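Side-chain contacts in endoglucanase (Mytilus edulis, PDB 1WC2), which hydrolyses internal beta-1,4-glucosidic linkages in cellulose and related beta-glucans and also has expansin activity: residues 19-24 against 138-143; 32-35 against 40-43; 67-72 against 171-176; 93-98 against 162-167. One frame throughout, in Å; residues are numbered along the deposited sequence. Where two conformers were deposited one is given.

Interactions 1, 2 and 4 are partly buried, while interaction 3 lies at the surface. Interactions 1 and 4 both reach the mixed sheet of the barrel, through strands 14-22 and 94-100, and they meet where Met143 and Val140 pack on Lys95 and Phe97. Their chemistry differs: an amide against methyl groups in interaction 1, a salt-bridge network and a threonine hydrogen bond in interaction 4. Interactions 2 and 3 each set an aromatic ring against a glycine CA, and the Cys32-Cys176 disulfide joins them, as does a probable hydrogen bond between Trp43 and Gln175. Interaction 3 also touches strand 94-100 through Met98, while Gln40 of interaction 2 reaches back to Asp24 of interaction 1.

Interaction 1 of 4, residues 19-24 against 138-143; sequences TTNYHD and SQVTGM
The side-chain amide of Asn21 lies across the branched end of Val140 and reaches on to the methyl group of Thr141. Its oxygen does most of the touching: Asn21 OD1 is 3.1 Å from Val140 CG1, a close approach for an oxygen and a methyl carbon, and 3.4 Å from Val140 CB. On the other branch of the amide, Asn21 ND2 comes within 3.4 Å of Thr141 CG2. The first torsion of Asn21 sets CG opposite the carbonyl carbon (chi1 -75°), which carries the amide off the strand toward the 138-143 loop. No hydrogen bond joins the two segments. ND2 donates to the carbonyl of Trp145, a bond that supports the way round the amide is placed, whereas OD1 is buried against the valine with no polar partner in the model. Strand 14-22 belongs to the double-psi beta-barrel of the glycoside hydrolase 45 family, where it runs parallel to strand 129-134; the loop after that second strand folds back to supply Val140 and Thr141. Just past the strand end stands Asp24, probably the catalytic nucleophile as in relatives. Within the loop, Gly142 N bonds to Ser138 O at 2.8 Å in the turn that carries the valine. Asn135 fixes it from outside, its amide accepting from Val140 N and bonding to Thr141 OG1. Val140 also packs on Phe97 of strand 94-100.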
loop_
_atom_site.group_PDB
_atom_site.type_symbol
_atom_site.label_atom_id
_atom_site.label_comp_id
_atom_site.label_asym_id
_atom_site.label_seq_id
_atom_site.Cartn_x
_atom_site.Cartn_y
_atom_site.Cartn_z
ATOM N N THR A 19 -0.939 -6.950 -3.597
ATOM C CA THR A 19 -1.064 -5.606 -4.151
ATOM C C THR A 19 -2.050 -5.550 -5.314
ATOM O O THR A 19 -2.248 -6.541 -6.036
ATOM C CB THR A 19 0.289 -5.032 -4.629
ATOM O OG1 THR A 19 0.771 -5.763 -5.772
ATOM C CG2 THR A 19 1.357 -5.112 -3.526
ATOM N N THR A 20 -2.668 -4.379 -5.489
ATOM C CA THR A 20 -3.421 -4.045 -6.699
ATOM C C THR A 20 -3.117 -2.633 -7.174
ATOM O O THR A 20 -3.319 -1.679 -6.426
ATOM C CB THR A 20 -4.976 -4.046 -6.438
ATOM O OG1 THR A 20 -5.413 -5.196 -5.702
ATOM C CG2 THR A 20 -5.771 -4.030 -7.768
ATOM N N ASN A 21 -2.746 -2.508 -8.446
ATOM C CA ASN A 21 -2.528 -1.203 -9.056
ATOM C C ASN A 21 -3.908 -0.552 -9.186
ATOM O O ASN A 21 -4.852 -1.204 -9.616
ATOM C CB ASN A 21 -1.832 -1.352 -10.416
ATOM C CG ASN A 21 -0.360 -1.693 -10.265
ATOM O OD1 ASN A 21 0.303 -1.227 -9.332
ATOM N ND2 ASN A 21 0.152 -2.530 -11.159
ATOM N N TYR A 22 -4.038 0.694 -8.735
ATOM C CA TYR A 22 -5.301 1.438 -8.782
ATOM C C TYR A 22 -5.040 2.916 -9.081
ATOM O O TYR A 22 -3.893 3.369 -9.080
ATOM C CB TYR A 22 -6.122 1.243 -7.480
ATOM C CG TYR A 22 -5.922 2.242 -6.328
ATOM C CD1 TYR A 22 -7.019 2.735 -5.613
ATOM C CD2 TYR A 22 -4.658 2.654 -5.905
ATOM C CE1 TYR A 22 -6.858 3.620 -4.546
ATOM C CE2 TYR A 22 -4.505 3.558 -4.835
ATOM C CZ TYR A 22 -5.603 4.047 -4.163
ATOM O OH TYR A 22 -5.450 4.946 -3.118
ATOM N N HIS A 23 -6.109 3.656 -9.345
ATOM C CA HIS A 23 -6.025 5.096 -9.448
ATOM C C HIS A 23 -7.147 5.743 -8.679
ATOM O O HIS A 23 -8.318 5.420 -8.898
ATOM C CB HIS A 23 -6.094 5.573 -10.902
ATOM C CG HIS A 23 -6.217 7.058 -11.014
ATOM N ND1 HIS A 23 -5.341 7.916 -10.383
ATOM C CD2 HIS A 23 -7.145 7.839 -11.612
ATOM C CE1 HIS A 23 -5.705 9.162 -10.614
ATOM N NE2 HIS A 23 -6.798 9.143 -11.353
ATOM N N ASP A 24 -6.789 6.645 -7.776
ATOM C CA ASP A 24 -7.765 7.435 -7.046
ATOM C C ASP A 24 -7.241 8.870 -6.962
ATOM O O ASP A 24 -6.104 9.061 -6.502
ATOM C CB ASP A 24 -7.965 6.808 -5.657
ATOM C CG ASP A 24 -9.088 7.441 -4.885
ATOM O OD1 ASP A 24 -8.974 8.635 -4.574
ATOM O OD2 ASP A 24 -10.124 6.809 -4.543
ATOM N N SER A 138 1.467 5.438 -14.168
ATOM C CA SER A 138 2.240 4.252 -14.519
ATOM C C SER A 138 3.554 4.150 -13.733
ATOM O O SER A 138 4.499 3.489 -14.169
ATOM C CB SER A 138 2.477 4.169 -16.044
ATOM O OG SER A 138 1.246 4.089 -16.750
ATOM N N GLN A 139 3.587 4.745 -12.544
ATOM C CA GLN A 139 4.795 4.650 -11.721
ATOM C C GLN A 139 5.105 3.206 -11.294
ATOM O O GLN A 139 6.274 2.842 -11.088
ATOM C CB GLN A 139 4.734 5.578 -10.509
ATOM C CG GLN A 139 3.513 5.423 -9.572
ATOM C CD GLN A 139 2.384 6.402 -9.912
ATOM O OE1 GLN A 139 1.818 6.360 -11.010
ATOM N NE2 GLN A 139 2.070 7.290 -8.982
ATOM N N VAL A 140 4.064 2.389 -11.140
ATOM C CA VAL A 140 4.242 0.991 -10.745
ATOM C C VAL A 140 4.344 0.070 -11.968
ATOM O O VAL A 140 5.292 -0.689 -12.083
ATOM C CB VAL A 140 3.155 0.523 -9.742
ATOM C CG1 VAL A 140 3.385 -0.928 -9.320
ATOM C CG2 VAL A 140 3.146 1.435 -8.510
ATOM N N THR A 141 3.395 0.141 -12.911
ATOM C CA THR A 141 3.472 -0.719 -14.102
ATOM C C THR A 141 4.665 -0.379 -15.006
ATOM O O THR A 141 5.132 -1.245 -15.730
ATOM C CB THR A 141 2.195 -0.699 -14.930
ATOM O OG1 THR A 141 1.728 0.649 -15.075
ATOM C CG2 THR A 141 1.068 -1.481 -14.239
ATOM N N GLY A 142 5.186 0.850 -14.935
ATOM C CA GLY A 142 6.380 1.223 -15.678
ATOM C C GLY A 142 7.603 0.407 -15.280
ATOM O O GLY A 142 8.535 0.251 -16.082
ATOM N N MET A 143 7.606 -0.102 -14.034
ATOM C CA MET A 143 8.655 -0.997 -13.536
ATOM C C MET A 143 8.392 -2.470 -13.843
ATOM O O MET A 143 9.132 -3.337 -13.394
ATOM C CB MET A 143 8.765 -0.904 -12.014
ATOM C CG MET A 143 9.015 0.456 -11.467
ATOM S SD MET A 143 9.380 0.430 -9.687
ATOM C CE MET A 143 7.785 0.010 -8.957
#

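Interaction 2 of 4, residues 32-35 against 40-43; sequences CGPA and QFGW
Phe41 carries this contact, its ring lying with one face over Gly33 and reaching the neighbouring main-chain atoms of Cys32 and Pro34. CB leaves the backbone with CG opposite the carbonyl carbon (chi1 -69°), which turns the ring toward 32-35. CG itself is 3.8 Å from Gly33 CA. Along one side of the ring, Phe41 CD1 comes to 3.4 Å from Cys32 C, and Phe41 CE1 lies 3.3 Å from Gly33 N. Along the other, Phe41 CD2 meets Pro34 CD at 3.8 Å, the proline ring and the phenyl pointing opposite ways as they pass. At the tip, Phe41 CZ is 3.4 Å from Gly33 C. The middle of the face belongs to Gly33 CA, a CH-pi contact 3.4 Å from the ring centroid and 7° off the normal. Both segments sit in the long loop between strands 14-22 and 49-53 of the double-psi barrel, running at 112° to each other. A weak hydrogen bond of 3.3 Å from Phe41 N to Cys32 O links the two backbones; the same carbonyl also takes a bond from Asn44. Further along, Trp43 CH2 rests 4.2 Å from Cys32 CB, beside the disulfide to Cys176, and Gln40 reaches with NE2 to the carbonyls of His26 and Asp24.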
loop_
_atom_site.group_PDB
_atom_site.type_symbol
_atom_site.label_atom_id
_atom_site.label_comp_id
_atom_site.label_asym_id
_atom_site.label_seq_id
_atom_site.Cartn_x
_atom_site.Cartn_y
_atom_site.Cartn_z
ATOM N N CYS A 32 -4.255 14.254 2.831
ATOM C CA CYS A 32 -3.106 14.723 2.038
ATOM C C CYS A 32 -3.532 15.566 0.833
ATOM O O CYS A 32 -3.321 15.218 -0.334
ATOM C CB CYS A 32 -2.187 13.561 1.641
ATOM S SG CYS A 32 -1.383 12.754 3.066
ATOM N N GLY A 33 -4.150 16.694 1.167
ATOM C CA GLY A 33 -4.475 17.729 0.208
ATOM C C GLY A 33 -4.930 18.967 0.947
ATOM O O GLY A 33 -5.020 18.962 2.162
ATOM N N PRO A 34 -5.203 20.056 0.228
ATOM C CA PRO A 34 -5.662 21.283 0.883
ATOM C C PRO A 34 -6.889 21.036 1.765
ATOM O O PRO A 34 -7.793 20.268 1.394
ATOM C CB PRO A 34 -5.969 22.209 -0.303
ATOM C CG PRO A 34 -5.061 21.745 -1.369
ATOM C CD PRO A 34 -5.086 20.246 -1.224
ATOM N N ALA A 35 -6.916 21.689 2.922
ATOM C CA ALA A 35 -7.935 21.439 3.930
ATOM C C ALA A 35 -9.372 21.636 3.425
ATOM O O ALA A 35 -10.247 20.856 3.763
ATOM C CB ALA A 35 -7.698 22.320 5.150
ATOM N N GLN A 40 -6.191 16.422 -3.945
ATOM C CA GLN A 40 -4.848 16.103 -3.482
ATOM C C GLN A 40 -3.890 17.293 -3.624
ATOM O O GLN A 40 -4.172 18.268 -4.346
ATOM C CB GLN A 40 -4.298 14.933 -4.292
ATOM C CG GLN A 40 -5.086 13.656 -4.104
ATOM C CD GLN A 40 -4.685 12.541 -5.052
ATOM O OE1 GLN A 40 -3.907 12.756 -5.985
ATOM N NE2 GLN A 40 -5.205 11.346 -4.814
ATOM N N PHE A 41 -2.745 17.198 -2.940
ATOM C CA PHE A 41 -1.615 18.084 -3.219
ATOM C C PHE A 41 -1.066 17.752 -4.606
ATOM O O PHE A 41 -1.502 16.793 -5.250
ATOM C CB PHE A 41 -0.513 17.928 -2.159
ATOM C CG PHE A 41 -0.903 18.440 -0.801
ATOM C CD1 PHE A 41 -0.856 17.612 0.315
ATOM C CD2 PHE A 41 -1.328 19.756 -0.640
ATOM C CE1 PHE A 41 -1.214 18.097 1.545
ATOM C CE2 PHE A 41 -1.689 20.229 0.595
ATOM C CZ PHE A 41 -1.640 19.402 1.686
ATOM N N GLY A 42 -0.113 18.553 -5.078
ATOM C CA GLY A 42 0.491 18.334 -6.378
ATOM C C GLY A 42 1.355 17.084 -6.459
ATOM O O GLY A 42 1.514 16.535 -7.545
ATOM N N TRP A 43 1.908 16.646 -5.323
ATOM C CA TRP A 43 2.862 15.527 -5.281
ATOM C C TRP A 43 2.252 14.127 -5.263
ATOM O O TRP A 43 2.927 13.146 -5.599
ATOM C CB TRP A 43 3.853 15.676 -4.101
ATOM C CG TRP A 43 3.259 15.876 -2.708
ATOM C CD1 TRP A 43 3.088 17.069 -2.059
ATOM C CD2 TRP A 43 2.856 14.863 -1.780
ATOM N NE1 TRP A 43 2.570 16.861 -0.806
ATOM C CE2 TRP A 43 2.400 15.518 -0.610
ATOM C CE3 TRP A 43 2.785 13.465 -1.831
ATOM C CZ2 TRP A 43 1.925 14.834 0.492
ATOM C CZ3 TRP A 43 2.315 12.785 -0.734
ATOM C CH2 TRP A 43 1.866 13.470 0.410
#

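Interaction 3 of 4, residues 67-72 against 171-176; sequences QHCGQC and SMYGQC
Gly70 packs tightly against Tyr173: its CA sits 3.5 Å from the centroid of the phenol ring, only 9° off the ring normal. This is a CH-pi contact of a main-chain carbon with an aromatic face, and all six ring carbons of Tyr173 lie 3.6 to 3.9 Å from Gly70 CA. Tyr173 gets there because its CG stands opposite its own backbone N (chi1 -179°), which points the ring from helix 170-173 toward the 67-72 loop. At the far end of the ring, Tyr173 OH presses close to Cys69 CB at 3.2 Å. The polar side is looser. The hydroxyl makes no direct hydrogen bond to the loop, and a water does the joining: it lies 2.6 Å from Tyr173 OH and donates to Cys69 O at 3.1 Å. Elsewhere the tyrosine is flanked by Met98 of strand 94-100 and by Cys178 and Ala179 near the C-terminus. Cys69 is tied to Cys30, and Cys176, three residues after the tyrosine, to Cys32, which gives each segment of this surface contact a disulfide to the same part of the chain. What meets the ring is a type II beta turn from His68 to Gln71, closed by a bond of 3.2 Å from Gln71 N to His68 O, with Gly70 at its third position in the positive-phi conformation.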
loop_
_atom_site.group_PDB
_atom_site.type_symbol
_atom_site.label_atom_id
_atom_site.label_comp_id
_atom_site.label_asym_id
_atom_site.label_seq_id
_atom_site.Cartn_x
_atom_site.Cartn_y
_atom_site.Cartn_z
ATOM N N GLN A 67 -4.249 5.050 12.408
ATOM C CA GLN A 67 -2.953 4.747 13.043
ATOM C C GLN A 67 -1.771 4.808 12.088
ATOM O O GLN A 67 -0.703 5.326 12.442
ATOM C CB GLN A 67 -2.966 3.326 13.641
ATOM C CG GLN A 67 -3.853 3.124 14.864
ATOM C CD GLN A 67 -3.999 1.661 15.239
ATOM O OE1 GLN A 67 -4.207 0.796 14.376
ATOM N NE2 GLN A 67 -3.867 1.370 16.529
ATOM N N HIS A 68 -1.930 4.208 10.910
ATOM C CA HIS A 68 -0.811 4.017 10.001
ATOM C C HIS A 68 -0.761 5.008 8.841
ATOM O O HIS A 68 0.034 4.835 7.930
ATOM C CB HIS A 68 -0.716 2.541 9.585
ATOM C CG HIS A 68 -0.268 1.663 10.716
ATOM N ND1 HIS A 68 -0.874 0.469 11.043
ATOM C CD2 HIS A 68 0.710 1.849 11.636
ATOM C CE1 HIS A 68 -0.264 -0.056 12.093
ATOM N NE2 HIS A 68 0.697 0.765 12.474
ATOM N N CYS A 69 -1.559 6.076 8.909
ATOM C CA CYS A 69 -1.368 7.200 7.987
ATOM C C CYS A 69 0.073 7.715 8.067
ATOM O O CYS A 69 0.596 7.938 9.157
ATOM C CB CYS A 69 -2.311 8.355 8.331
ATOM S SG CYS A 69 -3.987 8.205 7.661
ATOM N N GLY A 70 0.683 7.934 6.911
ATOM C CA GLY A 70 2.036 8.476 6.829
ATOM C C GLY A 70 3.166 7.474 7.012
ATOM O O GLY A 70 4.344 7.843 6.896
ATOM N N GLN A 71 2.836 6.215 7.314
ATOM C CA GLN A 71 3.860 5.199 7.520
ATOM C C GLN A 71 4.354 4.725 6.158
ATOM O O GLN A 71 3.563 4.559 5.223
ATOM C CB GLN A 71 3.290 4.019 8.301
ATOM C CG GLN A 71 4.343 3.029 8.730
ATOM C CD GLN A 71 3.754 1.865 9.490
ATOM O OE1 GLN A 71 2.942 1.111 8.943
ATOM N NE2 GLN A 71 4.167 1.698 10.750
ATOM N N CYS A 72 5.664 4.496 6.052
ATOM C CA CYS A 72 6.253 3.948 4.833
ATOM C C CYS A 72 6.511 2.448 4.959
ATOM O O CYS A 72 7.023 1.965 5.988
ATOM C CB CYS A 72 7.536 4.694 4.458
ATOM S SG CYS A 72 7.204 6.362 3.821
ATOM N N SER A 171 8.646 15.196 5.804
ATOM C CA SER A 171 8.264 16.597 5.625
ATOM C C SER A 171 7.006 16.737 4.762
ATOM O O SER A 171 6.125 17.540 5.058
ATOM C CB SER A 171 9.412 17.384 4.984
ATOM O OG SER A 171 9.003 18.700 4.630
ATOM N N MET A 172 6.944 15.980 3.676
ATOM C CA MET A 172 5.767 15.978 2.818
ATOM C C MET A 172 4.527 15.501 3.561
ATOM O O MET A 172 3.459 16.123 3.447
ATOM C CB MET A 172 6.020 15.150 1.557
ATOM C CG MET A 172 7.018 15.850 0.628
ATOM S SD MET A 172 7.823 14.805 -0.571
ATOM C CE MET A 172 6.635 14.569 -1.490
ATOM N N TYR A 173 4.648 14.428 4.338
ATOM C CA TYR A 173 3.503 13.965 5.126
ATOM C C TYR A 173 3.037 15.049 6.125
ATOM O O TYR A 173 1.846 15.149 6.440
ATOM C CB TYR A 173 3.779 12.626 5.844
ATOM C CG TYR A 173 2.552 12.201 6.621
ATOM C CD1 TYR A 173 1.362 11.880 5.960
ATOM C CD2 TYR A 173 2.545 12.194 8.008
ATOM C CE1 TYR A 173 0.215 11.552 6.673
ATOM C CE2 TYR A 173 1.396 11.859 8.723
ATOM C CZ TYR A 173 0.232 11.554 8.038
ATOM O OH TYR A 173 -0.936 11.248 8.696
ATOM N N GLY A 174 3.963 15.883 6.603
ATOM C CA GLY A 174 3.622 16.993 7.479
ATOM C C GLY A 174 2.626 17.997 6.916
ATOM O O GLY A 174 2.005 18.738 7.673
ATOM N N GLN A 175 2.500 18.036 5.595
ATOM C CA GLN A 175 1.476 18.827 4.912
ATOM C C GLN A 175 0.057 18.295 5.103
ATOM O O GLN A 175 -0.913 19.046 4.934
ATOM C CB GLN A 175 1.752 18.875 3.415
ATOM C CG GLN A 175 3.086 19.510 3.048
ATOM C CD GLN A 175 3.377 19.442 1.570
ATOM O OE1 GLN A 175 2.461 19.293 0.761
ATOM N NE2 GLN A 175 4.653 19.556 1.206
ATOM N N CYS A 176 -0.075 16.997 5.390
ATOM C CA CYS A 176 -1.370 16.329 5.465
ATOM C C CYS A 176 -2.067 16.680 6.773
ATOM O O CYS A 176 -1.420 16.798 7.815
ATOM C CB CYS A 176 -1.178 14.807 5.370
ATOM S SG CYS A 176 -0.278 14.294 3.857
HETATM O O HOH W 1 -0.582 10.070 11.015
#

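Interaction 4 of 4, residues 93-98 against 162-167; sequences LSKTFM and NHDHRT
Lys95 and Asp164 form the salt bridge across this contact, in a network with Arg166. Lys95 NZ bonds to Asp164 OD2 at 2.8 Å on the anti lone pair, the lysine meeting the aspartate at about a right angle after a bend at chi2 (-63°). Arg166 binds the same carboxylate with NE and NH2, using the syn lone pairs of OD1 and OD2, and both oxygens lie close to the guanidinium plane. The NE bond, 3.1 Å from Arg166 NE to Asp164 OD1, is almost straight at 174°. OD1 also accepts from Arg166 N, making an Asx turn inside the type I beta turn from Asp164 to Thr167. Two donors thus hold each carboxylate oxygen.

Among uncharged bonds, Thr167 OG1 donates to Thr96 O at 2.7 Å, the donor lying 28° out of the plane of that carbonyl. Strand 94-100 runs antiparallel to strand 72-78 in the double-psi barrel, pairing there through Lys95 and Phe97; the intervening Thr96 turns its backbone groups to the loop that follows helix 157-163. A water accepts from Thr96 N at 2.9 Å and donates to Thr167 OG1. Apolar contact is slight: Thr96 CG2 and Thr167 CG2 meet at 3.8 Å, while Glu160 of the helix touches both threonines.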
loop_
_atom_site.group_PDB
_atom_site.type_symbol
_atom_site.label_atom_id
_atom_site.label_comp_id
_atom_site.label_asym_id
_atom_site.label_seq_id
_atom_site.Cartn_x
_atom_site.Cartn_y
_atom_site.Cartn_z
ATOM N N LEU A 93 12.999 -7.159 -6.567
ATOM C CA LEU A 93 12.813 -5.739 -6.827
ATOM C C LEU A 93 12.135 -5.115 -5.615
ATOM O O LEU A 93 11.310 -5.757 -4.957
ATOM C CB LEU A 93 11.946 -5.513 -8.055
ATOM C CG LEU A 93 12.471 -6.088 -9.376
ATOM C CD1 LEU A 93 11.458 -5.846 -10.470
ATOM C CD2 LEU A 93 13.800 -5.475 -9.746
ATOM N N SER A 94 12.456 -3.860 -5.326
ATOM C CA SER A 94 11.879 -3.217 -4.153
ATOM C C SER A 94 11.732 -1.706 -4.262
ATOM O O SER A 94 12.652 -1.010 -4.716
ATOM C CB SER A 94 12.698 -3.537 -2.901
ATOM O OG SER A 94 13.936 -2.852 -2.910
ATOM N N LYS A 95 10.590 -1.218 -3.781
ATOM C CA LYS A 95 10.317 0.207 -3.657
ATOM C C LYS A 95 9.533 0.420 -2.358
ATOM O O LYS A 95 8.921 -0.521 -1.831
ATOM C CB LYS A 95 9.488 0.739 -4.839
ATOM C CG LYS A 95 10.209 0.802 -6.190
ATOM C CD LYS A 95 11.387 1.760 -6.190
ATOM C CE LYS A 95 11.993 1.919 -7.585
ATOM N NZ LYS A 95 13.251 2.707 -7.568
ATOM N N THR A 96 9.531 1.658 -1.877
ATOM C CA THR A 96 8.855 2.031 -0.641
ATOM C C THR A 96 7.664 2.959 -0.929
ATOM O O THR A 96 7.782 3.927 -1.702
ATOM C CB THR A 96 9.863 2.699 0.307
ATOM O OG1 THR A 96 10.833 1.737 0.739
ATOM C CG2 THR A 96 9.201 3.218 1.585
ATOM N N PHE A 97 6.538 2.664 -0.283
ATOM C CA PHE A 97 5.274 3.360 -0.482
ATOM C C PHE A 97 4.818 3.986 0.826
ATOM O O PHE A 97 4.813 3.335 1.868
ATOM C CB PHE A 97 4.205 2.378 -0.996
ATOM C CG PHE A 97 4.553 1.754 -2.320
ATOM C CD1 PHE A 97 5.437 0.686 -2.384
ATOM C CD2 PHE A 97 4.017 2.242 -3.504
ATOM C CE1 PHE A 97 5.799 0.127 -3.601
ATOM C CE2 PHE A 97 4.371 1.674 -4.730
ATOM C CZ PHE A 97 5.265 0.618 -4.774
ATOM N N MET A 98 4.395 5.244 0.783
ATOM C CA MET A 98 3.760 5.885 1.938
ATOM C C MET A 98 2.254 5.612 1.937
ATOM O O MET A 98 1.590 5.821 0.911
ATOM C CB MET A 98 3.989 7.396 1.921
ATOM C CG MET A 98 3.333 8.109 3.109
ATOM S SD MET A 98 3.638 9.898 3.143
ATOM C CE MET A 98 5.365 9.913 3.758
ATOM N N ASN A 162 15.460 9.456 -0.188
ATOM C CA ASN A 162 16.803 9.749 -0.704
ATOM C C ASN A 162 17.195 8.916 -1.927
ATOM O O ASN A 162 17.881 9.430 -2.820
ATOM C CB ASN A 162 17.871 9.530 0.371
ATOM C CG ASN A 162 17.765 10.504 1.524
ATOM O OD1 ASN A 162 17.325 11.641 1.361
ATOM N ND2 ASN A 162 18.189 10.061 2.703
ATOM N N HIS A 163 16.808 7.637 -1.942
ATOM C CA HIS A 163 17.102 6.736 -3.061
ATOM C C HIS A 163 16.147 6.934 -4.251
ATOM O O HIS A 163 16.544 6.712 -5.399
ATOM C CB HIS A 163 17.015 5.250 -2.658
ATOM C CG HIS A 163 17.716 4.892 -1.382
ATOM N ND1 HIS A 163 19.037 5.200 -1.140
ATOM C CD2 HIS A 163 17.280 4.221 -0.287
ATOM C CE1 HIS A 163 19.380 4.747 0.055
ATOM N NE2 HIS A 163 18.331 4.151 0.593
ATOM N N ASP A 164 14.891 7.290 -3.969
ATOM C CA ASP A 164 13.888 7.513 -5.006
ATOM C C ASP A 164 12.924 8.578 -4.513
ATOM O O ASP A 164 12.114 8.332 -3.611
ATOM C CB ASP A 164 13.158 6.213 -5.353
ATOM C CG ASP A 164 12.371 6.298 -6.654
ATOM O OD1 ASP A 164 11.776 7.360 -6.953
ATOM O OD2 ASP A 164 12.296 5.310 -7.409
ATOM N N HIS A 165 13.000 9.755 -5.131
ATOM C CA HIS A 165 12.242 10.906 -4.673
ATOM C C HIS A 165 10.731 10.691 -4.775
ATOM O O HIS A 165 9.983 11.422 -4.149
ATOM C CB HIS A 165 12.653 12.179 -5.422
ATOM C CG HIS A 165 14.085 12.578 -5.216
ATOM N ND1 HIS A 165 14.762 13.390 -6.104
ATOM C CD2 HIS A 165 14.967 12.284 -4.230
ATOM C CE1 HIS A 165 16.002 13.565 -5.680
ATOM N NE2 HIS A 165 16.151 12.913 -4.541
ATOM N N ARG A 166 10.289 9.702 -5.556
ATOM C CA ARG A 166 8.866 9.372 -5.639
ATOM C C ARG A 166 8.312 8.862 -4.312
ATOM O O ARG A 166 7.135 8.983 -4.080
ATOM C CB ARG A 166 8.595 8.364 -6.765
ATOM C CG ARG A 166 8.763 8.955 -8.160
ATOM C CD ARG A 166 8.656 7.945 -9.287
ATOM N NE ARG A 166 9.731 6.952 -9.230
ATOM C CZ ARG A 166 9.895 5.967 -10.111
ATOM N NH1 ARG A 166 9.084 5.844 -11.154
ATOM N NH2 ARG A 166 10.900 5.112 -9.968
ATOM N N THR A 167 9.149 8.271 -3.454
ATOM C CA THR A 167 8.698 7.939 -2.088
ATOM C C THR A 167 8.637 9.242 -1.298
ATOM O O THR A 167 9.682 9.874 -1.129
ATOM C CB THR A 167 9.689 6.987 -1.403
ATOM O OG1 THR A 167 9.746 5.731 -2.102
ATOM C CG2 THR A 167 9.262 6.662 0.034
HETATM O O HOH W 2 11.228 3.661 -3.187
#